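Local coordinates for gala protein type 1, 3 or 4 (Legionella pneumophila subsp. pneumophila, PDB 4XA9) that is a leucine-rich repeat protein that probably binds small GTPases and may stimulate their GTP hydrolysis, at residues S175-I180 with A197-S202; A84-S88 with A110-N114; Y121-I127 with K142-N148; V64-S70 with E89-T95. All coordinates share one frame; numbering follows the deposited sequence.

Interaction 1 of 4, residues S175-I180 with A197-S202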
loop_
_atom_site.group_PDB
_atom_site.type_symbol
_atom_site.label_atom_id
_atom_site.label_comp_id
_atom_site.label_asym_id
_atom_site.label_seq_id
_atom_site.Cartn_x
_atom_site.Cartn_y
_atom_site.Cartn_z
ATOM N N SER A 175 -8.084 9.751 -15.523
ATOM C CA SER A 175 -9.432 9.588 -16.066
ATOM C C SER A 175 -9.374 8.897 -17.425
ATOM O O SER A 175 -8.324 8.412 -17.829
ATOM C CB SER A 175 -10.138 10.938 -16.199
ATOM O OG SER A 175 -9.565 11.701 -17.247
ATOM N N ASP A 176 -10.505 8.878 -18.130
ATOM C CA ASP A 176 -10.596 8.243 -19.443
ATOM C C ASP A 176 -9.627 8.848 -20.443
ATOM O O ASP A 176 -9.099 8.145 -21.300
ATOM C CB ASP A 176 -12.022 8.337 -19.992
ATOM C CG ASP A 176 -12.989 7.416 -19.271
ATOM O OD1 ASP A 176 -12.606 6.264 -18.986
ATOM O OD2 ASP A 176 -14.133 7.841 -18.996
ATOM N N ILE A 177 -9.397 10.153 -20.328
ATOM C CA ILE A 177 -8.475 10.866 -21.205
ATOM C C ILE A 177 -7.078 10.251 -21.187
ATOM O O ILE A 177 -6.469 10.016 -22.235
ATOM C CB ILE A 177 -8.355 12.348 -20.803
ATOM C CG1 ILE A 177 -9.737 13.003 -20.754
ATOM C CG2 ILE A 177 -7.421 13.088 -21.750
ATOM C CD1 ILE A 177 -10.479 12.948 -22.059
ATOM N N GLY A 178 -6.571 10.003 -19.987
ATOM C CA GLY A 178 -5.253 9.413 -19.839
ATOM C C GLY A 178 -5.256 7.947 -20.212
ATOM O O GLY A 178 -4.344 7.465 -20.880
ATOM N N ALA A 179 -6.293 7.237 -19.783
ATOM C CA ALA A 179 -6.374 5.798 -20.007
ATOM C C ALA A 179 -6.451 5.474 -21.495
ATOM O O ALA A 179 -5.835 4.515 -21.959
ATOM C CB ALA A 179 -7.570 5.213 -19.271
ATOM N N ILE A 180 -7.197 6.279 -22.243
ATOM C CA ILE A 180 -7.319 6.066 -23.680
ATOM C C ILE A 180 -5.962 6.208 -24.377
ATOM O O ILE A 180 -5.626 5.415 -25.260
ATOM C CB ILE A 180 -8.357 7.028 -24.299
ATOM C CG1 ILE A 180 -9.764 6.590 -23.894
ATOM C CG2 ILE A 180 -8.249 7.041 -25.823
ATOM C CD1 ILE A 180 -10.858 7.586 -24.233
ATOM N N ALA A 197 -10.287 7.082 -12.121
ATOM C CA ALA A 197 -11.637 7.491 -12.514
ATOM C C ALA A 197 -11.957 7.028 -13.925
ATOM O O ALA A 197 -12.524 7.775 -14.716
ATOM C CB ALA A 197 -11.796 9.001 -12.414
ATOM N N ILE A 198 -11.586 5.796 -14.239
ATOM C CA ILE A 198 -11.745 5.279 -15.591
ATOM C C ILE A 198 -13.134 4.673 -15.786
ATOM O O ILE A 198 -13.642 3.973 -14.909
ATOM C CB ILE A 198 -10.640 4.253 -15.894
ATOM C CG1 ILE A 198 -9.271 4.929 -15.749
ATOM C CG2 ILE A 198 -10.801 3.647 -17.273
ATOM C CD1 ILE A 198 -8.114 4.009 -15.965
ATOM N N THR A 199 -13.758 4.953 -16.928
ATOM C CA THR A 199 -15.119 4.465 -17.170
ATOM C C THR A 199 -15.182 3.540 -18.376
ATOM O O THR A 199 -14.151 3.157 -18.931
ATOM C CB THR A 199 -16.120 5.619 -17.396
ATOM O OG1 THR A 199 -15.886 6.217 -18.680
ATOM C CG2 THR A 199 -15.980 6.673 -16.306
ATOM N N ASP A 200 -16.404 3.192 -18.777
ATOM C CA ASP A 200 -16.633 2.376 -19.966
ATOM C C ASP A 200 -16.090 3.026 -21.236
ATOM O O ASP A 200 -15.822 2.342 -22.216
ATOM C CB ASP A 200 -18.131 2.093 -20.151
ATOM C CG ASP A 200 -18.672 1.120 -19.128
ATOM O OD1 ASP A 200 -17.867 0.408 -18.487
ATOM O OD2 ASP A 200 -19.907 1.056 -18.971
ATOM N N LYS A 201 -15.945 4.347 -21.217
ATOM C CA LYS A 201 -15.421 5.085 -22.363
ATOM C C LYS A 201 -14.027 4.622 -22.808
ATOM O O LYS A 201 -13.686 4.716 -23.986
ATOM C CB LYS A 201 -15.370 6.583 -22.050
ATOM C CG LYS A 201 -16.304 7.432 -22.891
ATOM C CD LYS A 201 -15.713 8.813 -23.144
ATOM C CE LYS A 201 -14.408 8.715 -23.925
ATOM N NZ LYS A 201 -13.805 10.048 -24.214
ATOM N N SER A 202 -13.216 4.136 -21.873
ATOM C CA SER A 202 -11.865 3.708 -22.228
ATOM C C SER A 202 -11.816 2.308 -22.815
ATOM O O SER A 202 -10.830 1.937 -23.456
ATOM C CB SER A 202 -10.941 3.755 -21.011
ATOM O OG SER A 202 -10.813 5.069 -20.507
#
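The carboxylate of Asp176 reaches across to Thr199 and Ser202, its side chain lying at about a right angle to that of Thr199. With CG anti to its own carbonyl carbon (chi1 -72°), it leaves the first turn of its helix with both oxygens turned to the loop. OD1 takes two bonds, both somewhat out of the carboxylate plane: Thr199 N comes to Asp176 OD1 on the syn side at 2.7 Å and almost straight, and Ser202 OG donates to the same OD1 from the anti side at 2.6 Å. The other oxygen, Asp176 OD2, is modelled implausibly close to Thr199 OG1, so the details of that pair are doubtful. Thr199 OG1 accepts from Lys201 N, an ST turn.

Beside the carboxylate the contact turns apolar. Ala179 CB meets Ile198 CD1 at 3.6 Å and lies about as close to Ser202 OG. At the outer margin the bent chain of Lys201 passes its CE 3.7 Å from Ile180 CD1.

This is one step of the leucine-rich repeat coil: the start of helix 176-184 is tied to the loop running from strand 190-192 to helix 203-207. Asp152 on helix 151-159 bonds to Ser175 OG, and Asn220, in the loop after strand 214-216, takes Ile198 N.

Interaction 2 of 4, residues A84-S88 with A110-N114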
loop_
_atom_site.group_PDB
_atom_site.type_symbol
_atom_site.label_atom_id
_atom_site.label_comp_id
_atom_site.label_asym_id
_atom_site.label_seq_id
_atom_site.Cartn_x
_atom_site.Cartn_y
_atom_site.Cartn_z
ATOM N N ALA A 84 17.478 10.994 -4.044
ATOM C CA ALA A 84 17.198 10.484 -5.378
ATOM C C ALA A 84 18.214 11.008 -6.397
ATOM O O ALA A 84 18.637 10.281 -7.289
ATOM C CB ALA A 84 15.779 10.857 -5.802
ATOM N N GLN A 85 18.604 12.269 -6.261
ATOM C CA GLN A 85 19.580 12.846 -7.177
ATOM C C GLN A 85 20.895 12.068 -7.127
ATOM O O GLN A 85 21.519 11.800 -8.157
ATOM C CB GLN A 85 19.814 14.322 -6.846
ATOM C CG GLN A 85 18.649 15.223 -7.236
ATOM C CD GLN A 85 18.827 16.651 -6.757
ATOM O OE1 GLN A 85 19.932 17.067 -6.401
ATOM N NE2 GLN A 85 17.734 17.407 -6.733
ATOM N N TRP A 86 21.290 11.710 -5.926
ATOM C CA TRP A 86 22.508 10.987 -5.697
ATOM C C TRP A 86 22.486 9.560 -6.189
ATOM O O TRP A 86 23.393 9.109 -6.789
ATOM C CB TRP A 86 23.063 11.190 -4.277
ATOM C CG TRP A 86 23.919 12.354 -4.417
ATOM C CD1 TRP A 86 23.530 13.643 -4.368
ATOM C CD2 TRP A 86 25.286 12.354 -4.866
ATOM N NE1 TRP A 86 24.565 14.445 -4.704
ATOM C CE2 TRP A 86 25.669 13.691 -4.990
ATOM C CE3 TRP A 86 26.228 11.348 -5.122
ATOM C CZ2 TRP A 86 26.965 14.073 -5.385
ATOM C CZ3 TRP A 86 27.524 11.717 -5.493
ATOM C CH2 TRP A 86 27.875 13.068 -5.638
ATOM N N LEU A 87 21.404 8.882 -5.909
ATOM C CA LEU A 87 21.214 7.529 -6.407
ATOM C C LEU A 87 21.333 7.493 -7.930
ATOM O O LEU A 87 21.758 6.490 -8.502
ATOM C CB LEU A 87 19.854 6.979 -5.972
ATOM C CG LEU A 87 19.749 6.517 -4.519
ATOM C CD1 LEU A 87 18.316 6.097 -4.187
ATOM C CD2 LEU A 87 20.709 5.372 -4.274
ATOM N N SER A 88 20.973 8.593 -8.588
ATOM C CA SER A 88 20.993 8.619 -10.048
ATOM C C SER A 88 22.428 8.570 -10.559
ATOM O O SER A 88 22.663 8.329 -11.744
ATOM C CB SER A 88 20.279 9.859 -10.593
ATOM O OG SER A 88 21.040 11.036 -10.383
ATOM N N ALA A 110 16.168 13.539 -11.786
ATOM C CA ALA A 110 17.491 12.931 -11.829
ATOM C C ALA A 110 17.429 11.453 -12.218
ATOM O O ALA A 110 18.185 10.997 -13.075
ATOM C CB ALA A 110 18.184 13.095 -10.483
ATOM N N LEU A 111 16.528 10.706 -11.586
ATOM C CA LEU A 111 16.418 9.277 -11.850
ATOM C C LEU A 111 16.055 8.994 -13.304
ATOM O O LEU A 111 16.529 8.023 -13.895
ATOM C CB LEU A 111 15.378 8.641 -10.925
ATOM C CG LEU A 111 15.776 8.591 -9.457
ATOM C CD1 LEU A 111 14.644 8.026 -8.629
ATOM C CD2 LEU A 111 17.046 7.764 -9.273
ATOM N N ALA A 112 15.216 9.846 -13.881
ATOM C CA ALA A 112 14.759 9.627 -15.243
ATOM C C ALA A 112 15.899 9.850 -16.228
ATOM O O ALA A 112 15.866 9.344 -17.350
ATOM C CB ALA A 112 13.585 10.539 -15.564
ATOM N N ALA A 113 16.907 10.604 -15.800
ATOM C CA ALA A 113 18.069 10.891 -16.640
ATOM C C ALA A 113 19.144 9.810 -16.517
ATOM O O ALA A 113 20.102 9.786 -17.288
ATOM C CB ALA A 113 18.650 12.254 -16.287
ATOM N N ASN A 114 18.979 8.914 -15.545
ATOM C CA ASN A 114 19.887 7.784 -15.389
ATOM C C ASN A 114 19.541 6.625 -16.328
ATOM O O ASN A 114 18.590 5.880 -16.086
ATOM C CB ASN A 114 19.884 7.308 -13.935
ATOM C CG ASN A 114 20.816 6.133 -13.703
ATOM O OD1 ASN A 114 21.630 5.790 -14.559
ATOM N ND2 ASN A 114 20.720 5.529 -12.525
HETATM O O HOH W 1 20.877 12.038 -13.599
#
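Ala110 sets its methyl group against the turn of helix that ends in Ser88. Its CB points at the other segment and sits 3.6 Å from Gln85 CA, with Gln85 CG and Ser88 OG also close around it. The carbonyl of Ala110 also touches Ser88: Ala110 O lies 3.4 Å from Ser88 CB. A water donates to Ala110 O at 2.9 Å and makes a weak, longer bond to Ser88 OG, the one polar link across a contact that has no direct hydrogen bond. Ser88 OG is held between its own backbone N and carbonyl carbon (chi1 73°), on the side of Gln85 O, although the modelled distance between those two oxygens is too short to be trusted.

Next along, Leu111 enters with its branched end. CD2 lies 3.6 Å from Ala84 O and spreads toward Ser88 and Leu87 CB, while CD1 faces Ala84 CB at 4.2 Å; one methyl therefore meets mainly backbone and the other the buried alanine.

The helix then gives way to Asn114, whose amide packs beside a carbonyl. Asn114 ND2 is 3.5 Å from Ser88 O but badly angled for a hydrogen bond; Asn114 OD1 accepts from Lys116 N.

Both segments are the C-terminal ends of helices 80-87 and 104-113, successive helices on the convex side of the leucine-rich repeat coil. Leu87 and Leu111 both reach inward to Leu96 on strand 95-97, while Ala112 carries the packing on to helix 129-135.

Interaction 3 of 4, residues Y121-I127 with K142-N148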
loop_
_atom_site.group_PDB
_atom_site.type_symbol
_atom_site.label_atom_id
_atom_site.label_comp_id
_atom_site.label_asym_id
_atom_site.label_seq_id
_atom_site.Cartn_x
_atom_site.Cartn_y
_atom_site.Cartn_z
ATOM N N TYR A 121 10.612 1.558 -8.864
ATOM C CA TYR A 121 9.444 1.627 -7.995
ATOM C C TYR A 121 9.520 2.945 -7.252
ATOM O O TYR A 121 10.519 3.222 -6.580
ATOM C CB TYR A 121 9.398 0.460 -7.004
ATOM C CG TYR A 121 9.451 -0.907 -7.648
ATOM C CD1 TYR A 121 8.292 -1.557 -8.035
ATOM C CD2 TYR A 121 10.668 -1.545 -7.872
ATOM C CE1 TYR A 121 8.334 -2.802 -8.624
ATOM C CE2 TYR A 121 10.724 -2.797 -8.461
ATOM C CZ TYR A 121 9.551 -3.419 -8.835
ATOM O OH TYR A 121 9.592 -4.661 -9.423
ATOM N N ALA A 122 8.486 3.768 -7.378
ATOM C CA ALA A 122 8.519 5.086 -6.761
ATOM C C ALA A 122 7.140 5.475 -6.270
ATOM O O ALA A 122 6.705 6.611 -6.458
ATOM C CB ALA A 122 9.055 6.134 -7.749
ATOM N N LEU A 123 6.456 4.522 -5.650
ATOM C CA LEU A 123 5.117 4.751 -5.118
ATOM C C LEU A 123 5.148 5.871 -4.091
ATOM O O LEU A 123 6.124 6.006 -3.348
ATOM C CB LEU A 123 4.559 3.479 -4.468
ATOM C CG LEU A 123 4.193 2.262 -5.318
ATOM C CD1 LEU A 123 5.439 1.569 -5.862
ATOM C CD2 LEU A 123 3.376 1.282 -4.487
ATOM N N TYR A 124 4.068 6.649 -4.048
ATOM C CA TYR A 124 3.876 7.719 -3.059
ATOM C C TYR A 124 5.117 8.587 -2.835
ATOM O O TYR A 124 5.801 8.455 -1.828
ATOM C CB TYR A 124 3.415 7.133 -1.719
ATOM C CG TYR A 124 2.824 8.180 -0.799
ATOM C CD1 TYR A 124 1.560 8.704 -1.046
ATOM C CD2 TYR A 124 3.532 8.659 0.299
ATOM C CE1 TYR A 124 1.013 9.674 -0.223
ATOM C CE2 TYR A 124 2.992 9.631 1.133
ATOM C CZ TYR A 124 1.732 10.133 0.863
ATOM O OH TYR A 124 1.181 11.098 1.679
ATOM N N ASN A 125 5.399 9.481 -3.773
ATOM C CA ASN A 125 6.588 10.312 -3.673
ATOM C C ASN A 125 6.315 11.767 -4.026
ATOM O O ASN A 125 7.245 12.516 -4.325
ATOM C CB ASN A 125 7.703 9.756 -4.569
ATOM C CG ASN A 125 8.690 8.887 -3.805
ATOM O OD1 ASN A 125 9.162 9.261 -2.724
ATOM N ND2 ASN A 125 9.006 7.721 -4.361
ATOM N N LYS A 126 5.042 12.155 -3.978
ATOM C CA LYS A 126 4.606 13.486 -4.411
ATOM C C LYS A 126 5.030 13.777 -5.849
ATOM O O LYS A 126 5.315 14.923 -6.206
ATOM C CB LYS A 126 5.147 14.572 -3.474
ATOM C CG LYS A 126 4.747 14.378 -2.020
ATOM C CD LYS A 126 5.314 15.473 -1.119
ATOM C CE LYS A 126 5.928 14.880 0.151
ATOM N NZ LYS A 126 5.532 13.450 0.377
ATOM N N ILE A 127 5.070 12.740 -6.677
ATOM C CA ILE A 127 5.371 12.927 -8.091
ATOM C C ILE A 127 4.121 13.442 -8.799
ATOM O O ILE A 127 3.031 12.917 -8.607
ATOM C CB ILE A 127 5.870 11.621 -8.736
ATOM C CG1 ILE A 127 7.100 11.110 -7.970
ATOM C CG2 ILE A 127 6.176 11.829 -10.222
ATOM C CD1 ILE A 127 7.527 9.702 -8.340
ATOM N N LYS A 142 10.287 -0.639 -16.795
ATOM C CA LYS A 142 9.190 -0.799 -15.845
ATOM C C LYS A 142 9.159 0.340 -14.833
ATOM O O LYS A 142 10.188 0.680 -14.246
ATOM C CB LYS A 142 9.305 -2.134 -15.105
ATOM C CG LYS A 142 8.286 -2.297 -13.973
ATOM C CD LYS A 142 8.409 -3.655 -13.287
ATOM C CE LYS A 142 7.381 -3.794 -12.164
ATOM N NZ LYS A 142 7.437 -5.137 -11.520
ATOM N N ILE A 143 7.982 0.927 -14.633
ATOM C CA ILE A 143 7.793 1.960 -13.616
ATOM C C ILE A 143 6.520 1.690 -12.813
ATOM O O ILE A 143 5.456 1.416 -13.379
ATOM C CB ILE A 143 7.681 3.390 -14.216
ATOM C CG1 ILE A 143 8.538 3.548 -15.474
ATOM C CG2 ILE A 143 8.100 4.440 -13.182
ATOM C CD1 ILE A 143 8.508 4.968 -16.036
ATOM N N ASP A 144 6.640 1.773 -11.492
ATOM C CA ASP A 144 5.496 1.689 -10.598
ATOM C C ASP A 144 5.329 3.041 -9.923
ATOM O O ASP A 144 6.209 3.481 -9.174
ATOM C CB ASP A 144 5.690 0.573 -9.567
ATOM C CG ASP A 144 4.416 0.257 -8.780
ATOM O OD1 ASP A 144 3.599 1.178 -8.549
ATOM O OD2 ASP A 144 4.242 -0.917 -8.377
ATOM N N LEU A 145 4.204 3.699 -10.187
ATOM C CA LEU A 145 3.979 5.056 -9.702
ATOM C C LEU A 145 2.714 5.208 -8.858
ATOM O O LEU A 145 2.166 6.305 -8.766
ATOM C CB LEU A 145 3.909 6.028 -10.887
ATOM C CG LEU A 145 5.219 6.201 -11.646
ATOM C CD1 LEU A 145 5.016 6.990 -12.936
ATOM C CD2 LEU A 145 6.249 6.876 -10.738
ATOM N N CYS A 146 2.256 4.121 -8.243
ATOM C CA CYS A 146 1.027 4.157 -7.447
ATOM C C CYS A 146 1.068 5.259 -6.396
ATOM O O CYS A 146 2.127 5.556 -5.856
ATOM C CB CYS A 146 0.783 2.810 -6.766
ATOM S SG CYS A 146 0.493 1.455 -7.906
ATOM N N PHE A 147 -0.088 5.864 -6.130
ATOM C CA PHE A 147 -0.244 6.892 -5.096
ATOM C C PHE A 147 0.515 8.174 -5.414
ATOM O O PHE A 147 0.919 8.896 -4.505
ATOM C CB PHE A 147 0.202 6.377 -3.718
ATOM C CG PHE A 147 -0.345 5.019 -3.359
ATOM C CD1 PHE A 147 -1.710 4.816 -3.222
ATOM C CD2 PHE A 147 0.513 3.960 -3.118
ATOM C CE1 PHE A 147 -2.214 3.576 -2.880
ATOM C CE2 PHE A 147 0.015 2.710 -2.773
ATOM C CZ PHE A 147 -1.352 2.521 -2.651
ATOM N N ASN A 148 0.712 8.445 -6.698
ATOM C CA ASN A 148 1.234 9.730 -7.160
ATOM C C ASN A 148 0.201 10.405 -8.058
ATOM O O ASN A 148 -0.291 9.792 -9.004
ATOM C CB ASN A 148 2.549 9.569 -7.933
ATOM C CG ASN A 148 3.700 9.111 -7.053
ATOM O OD1 ASN A 148 4.271 9.898 -6.295
ATOM N ND2 ASN A 148 4.062 7.837 -7.168
HETATM O O HOH W 2 2.146 11.343 -3.763
#
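The amide of Asn148 reaches into the 121-127 loop, and both its ends are used. Asn125 N and Ile127 N reach Asn148 OD1 from opposite faces of its plane, at 2.8 and 3.0 Å, so the oxygen is gripped twice. Asn148 ND2 gives one hydrogen to Ala122 O at 3.0 Å and the other, in the amide plane, to Leu145 O, which it meets from above that carbonyl. With both ends engaged, the amide's rotation is fixed. The Tyr124 ring has Phe147 CB in plane at its edge, 3.8 Å from CD1, and these two side chains cross at about a right angle. The Tyr121 ring meets Asp144 CB through CD1, with ring and carboxylate planes 50° apart, and Lys142 NZ donates to Tyr121 OH at 3.0 Å; the lysine chain is fully extended from CG anti to its backbone N, which lets NZ reach the hydroxyl.

These are the strand and following turn of neighbouring leucine-rich repeats, with the buried asparagine of the repeat bonding to the backbone beside it: Asn125 does the same, ND2 bonding to Val98 O and OD1 taking Asn101 N and Ile103 N. Tyr121 and Asp144 pair in parallel, Ala122 N donating to Asp144 O; beyond the strand, Tyr124 N bonds to Cys146 O at 2.9 Å. Asp144 OD1 also accepts from Cys146 N, an Asx turn, while Leu123 CD1 rests 3.3 Å from that oxygen. Ile127 CD1 meets Leu145 CD2 at 3.9 Å. Tyr121, Tyr124 and Phe147 also meet another protein chain of the assembly, whose backbone hydrogen-bonds to Tyr124 OH.

Interaction 4 of 4, residues V64-S70 with E89-T95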
loop_
_atom_site.group_PDB
_atom_site.type_symbol
_atom_site.label_atom_id
_atom_site.label_comp_id
_atom_site.label_asym_id
_atom_site.label_seq_id
_atom_site.Cartn_x
_atom_site.Cartn_y
_atom_site.Cartn_z
ATOM N N VAL A 64 26.462 5.353 -2.290
ATOM C CA VAL A 64 26.548 5.299 -3.748
ATOM C C VAL A 64 27.959 5.011 -4.258
ATOM O O VAL A 64 28.943 5.595 -3.783
ATOM C CB VAL A 64 26.009 6.604 -4.358
ATOM C CG1 VAL A 64 26.402 6.732 -5.821
ATOM C CG2 VAL A 64 24.482 6.635 -4.215
ATOM N N ASN A 65 28.039 4.071 -5.204
ATOM C CA ASN A 65 29.294 3.657 -5.832
ATOM C C ASN A 65 30.313 3.086 -4.844
ATOM O O ASN A 65 31.519 3.149 -5.078
ATOM C CB ASN A 65 29.899 4.832 -6.610
ATOM C CG ASN A 65 29.093 5.172 -7.852
ATOM O OD1 ASN A 65 28.660 4.278 -8.576
ATOM N ND2 ASN A 65 28.857 6.462 -8.082
ATOM N N LYS A 66 29.816 2.513 -3.750
ATOM C CA LYS A 66 30.667 1.836 -2.772
ATOM C C LYS A 66 30.693 0.335 -3.021
ATOM O O LYS A 66 31.653 -0.343 -2.675
ATOM C CB LYS A 66 30.175 2.100 -1.344
ATOM C CG LYS A 66 30.394 3.511 -0.854
ATOM C CD LYS A 66 31.796 3.665 -0.292
ATOM C CE LYS A 66 32.100 5.113 0.065
ATOM N NZ LYS A 66 31.213 5.632 1.138
ATOM N N THR A 67 29.613 -0.174 -3.604
ATOM C CA THR A 67 29.385 -1.611 -3.702
ATOM C C THR A 67 28.925 -1.998 -5.106
ATOM O O THR A 67 28.706 -1.134 -5.951
ATOM C CB THR A 67 28.312 -2.083 -2.694
ATOM O OG1 THR A 67 27.014 -1.692 -3.158
ATOM C CG2 THR A 67 28.550 -1.469 -1.315
ATOM N N SER A 68 28.759 -3.296 -5.341
ATOM C CA SER A 68 28.264 -3.773 -6.629
ATOM C C SER A 68 26.781 -4.143 -6.557
ATOM O O SER A 68 26.267 -4.868 -7.414
ATOM C CB SER A 68 29.090 -4.969 -7.112
ATOM O OG SER A 68 30.428 -4.582 -7.384
ATOM N N VAL A 69 26.099 -3.641 -5.531
ATOM C CA VAL A 69 24.658 -3.828 -5.405
ATOM C C VAL A 69 23.942 -3.257 -6.628
ATOM O O VAL A 69 24.137 -2.092 -6.978
ATOM C CB VAL A 69 24.124 -3.161 -4.130
ATOM C CG1 VAL A 69 22.608 -2.977 -4.206
ATOM C CG2 VAL A 69 24.512 -3.989 -2.912
ATOM N N SER A 70 23.138 -4.082 -7.289
ATOM C CA SER A 70 22.454 -3.667 -8.516
ATOM C C SER A 70 20.955 -3.585 -8.313
ATOM O O SER A 70 20.232 -3.014 -9.129
ATOM C CB SER A 70 22.751 -4.636 -9.656
ATOM O OG SER A 70 22.106 -5.873 -9.425
ATOM N N GLU A 89 23.383 8.783 -9.653
ATOM C CA GLU A 89 24.798 8.754 -9.997
ATOM C C GLU A 89 25.408 7.368 -9.798
ATOM O O GLU A 89 26.580 7.146 -10.126
ATOM C CB GLU A 89 25.575 9.772 -9.157
ATOM C CG GLU A 89 24.985 11.177 -9.136
ATOM C CD GLU A 89 25.055 11.868 -10.481
ATOM O OE1 GLU A 89 25.858 11.436 -11.333
ATOM O OE2 GLU A 89 24.303 12.847 -10.684
ATOM N N ASP A 90 24.634 6.435 -9.250
ATOM C CA ASP A 90 25.196 5.121 -8.978
ATOM C C ASP A 90 25.395 4.335 -10.253
ATOM O O ASP A 90 24.534 4.318 -11.132
ATOM C CB ASP A 90 24.330 4.318 -8.015
ATOM C CG ASP A 90 25.023 3.045 -7.561
ATOM O OD1 ASP A 90 25.777 3.092 -6.562
ATOM O OD2 ASP A 90 24.828 2.000 -8.209
ATOM N N ASN A 91 26.532 3.665 -10.345
ATOM C CA ASN A 91 26.906 3.015 -11.590
ATOM C C ASN A 91 26.612 1.513 -11.644
ATOM O O ASN A 91 26.956 0.853 -12.627
ATOM C CB ASN A 91 28.384 3.289 -11.869
ATOM C CG ASN A 91 28.656 4.769 -12.099
ATOM O OD1 ASN A 91 27.941 5.425 -12.863
ATOM N ND2 ASN A 91 29.676 5.303 -11.440
ATOM N N HIS A 92 25.944 0.980 -10.620
ATOM C CA HIS A 92 25.567 -0.442 -10.625
ATOM C C HIS A 92 24.062 -0.688 -10.545
ATOM O O HIS A 92 23.566 -1.712 -11.011
ATOM C CB HIS A 92 26.243 -1.174 -9.469
ATOM C CG HIS A 92 27.689 -1.469 -9.706
ATOM N ND1 HIS A 92 28.698 -0.656 -9.242
ATOM C CD2 HIS A 92 28.297 -2.492 -10.353
ATOM C CE1 HIS A 92 29.866 -1.163 -9.592
ATOM N NE2 HIS A 92 29.650 -2.276 -10.268
ATOM N N ILE A 93 23.336 0.236 -9.935
ATOM C CA ILE A 93 21.914 0.017 -9.689
ATOM C C ILE A 93 21.109 0.052 -10.991
ATOM O O ILE A 93 21.194 1.003 -11.767
ATOM C CB ILE A 93 21.376 1.050 -8.674
ATOM C CG1 ILE A 93 21.998 0.773 -7.297
ATOM C CG2 ILE A 93 19.858 1.002 -8.598
ATOM C CD1 ILE A 93 21.621 1.770 -6.220
ATOM N N THR A 94 20.359 -1.020 -11.236
ATOM C CA THR A 94 19.516 -1.133 -12.424
ATOM C C THR A 94 18.055 -1.318 -12.017
ATOM O O THR A 94 17.134 -0.996 -12.774
ATOM C CB THR A 94 19.942 -2.319 -13.323
ATOM O OG1 THR A 94 19.906 -3.532 -12.564
ATOM C CG2 THR A 94 21.348 -2.109 -13.879
ATOM N N THR A 95 17.854 -1.865 -10.820
ATOM C CA THR A 95 16.519 -2.036 -10.245
ATOM C C THR A 95 16.448 -1.291 -8.926
ATOM O O THR A 95 17.191 -1.599 -7.995
ATOM C CB THR A 95 16.173 -3.522 -10.014
ATOM O OG1 THR A 95 16.082 -4.192 -11.277
ATOM C CG2 THR A 95 14.841 -3.661 -9.287
HETATM O O HOH W 3 27.672 1.242 -7.580
HETATM O O HOH W 4 25.100 0.327 -5.821
#
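Ser70 O accepts two backbone bonds from the other segment, Thr94 N on a lone pair in the carbonyl plane at 2.9 Å and Thr95 N nearly along the carbonyl direction at 3.1 Å. At the other end Asn65 and Asn91 cross obliquely, their amide planes 24° apart. Asn65 OD1 accepts from Asn91 N, and Asn65 ND2 gives to Glu89 O at 3.1 Å from above that carbonyl. Beside the asparagines, Asp90 has its CG anti to the backbone N (chi1 -171°), which brings OD1 onto Asn65 N at 2.8 Å, while OD2 takes His92 N, an Asx turn, and Ile93 N, completing an Asx motif.

Both segments are loops of the leucine-rich repeat coil, packed side by side: one leads from helix 57-63 to strand 71-73, the other from helix 80-87 to strand 95-97, which Thr95 begins.

His92 lies flat against the 64-70 loop, with Ser68 CA over the centre of its ring, 3.9 Å from the centroid, a CH-pi contact. A water in the ring plane lies 2.7 Å from His92 ND1 and is also near Asp90 OD1 and Thr67 O. Val64 CG1 packs 3.7 Å from Asp90 CA, the two side chains sliding past each other in opposite directions.

Overall arrangement
All four contacts join successive turns of one leucine-rich repeat coil. Interaction 3 is the buried one, its centre about 5 Å from the chain centre, where strand and turn stack through backbone bonds and an asparagine amide. The others are partly buried, interaction 4 having the most exposed residues. Interaction 1, its centre about 22 Å from the chain centre and on the opposite side from interaction 4, relies on an aspartate gripping a loop. Helix ends pack mainly through small apolar groups in 2, while loops 64-70 and 89-95, the latter following helix 80-87, bond through polar groups in 4; the two touch where Leu87 meets Val64 and Ile93. Interaction 3 reaches 4 through Tyr121 and Thr95; interaction 1 touches none.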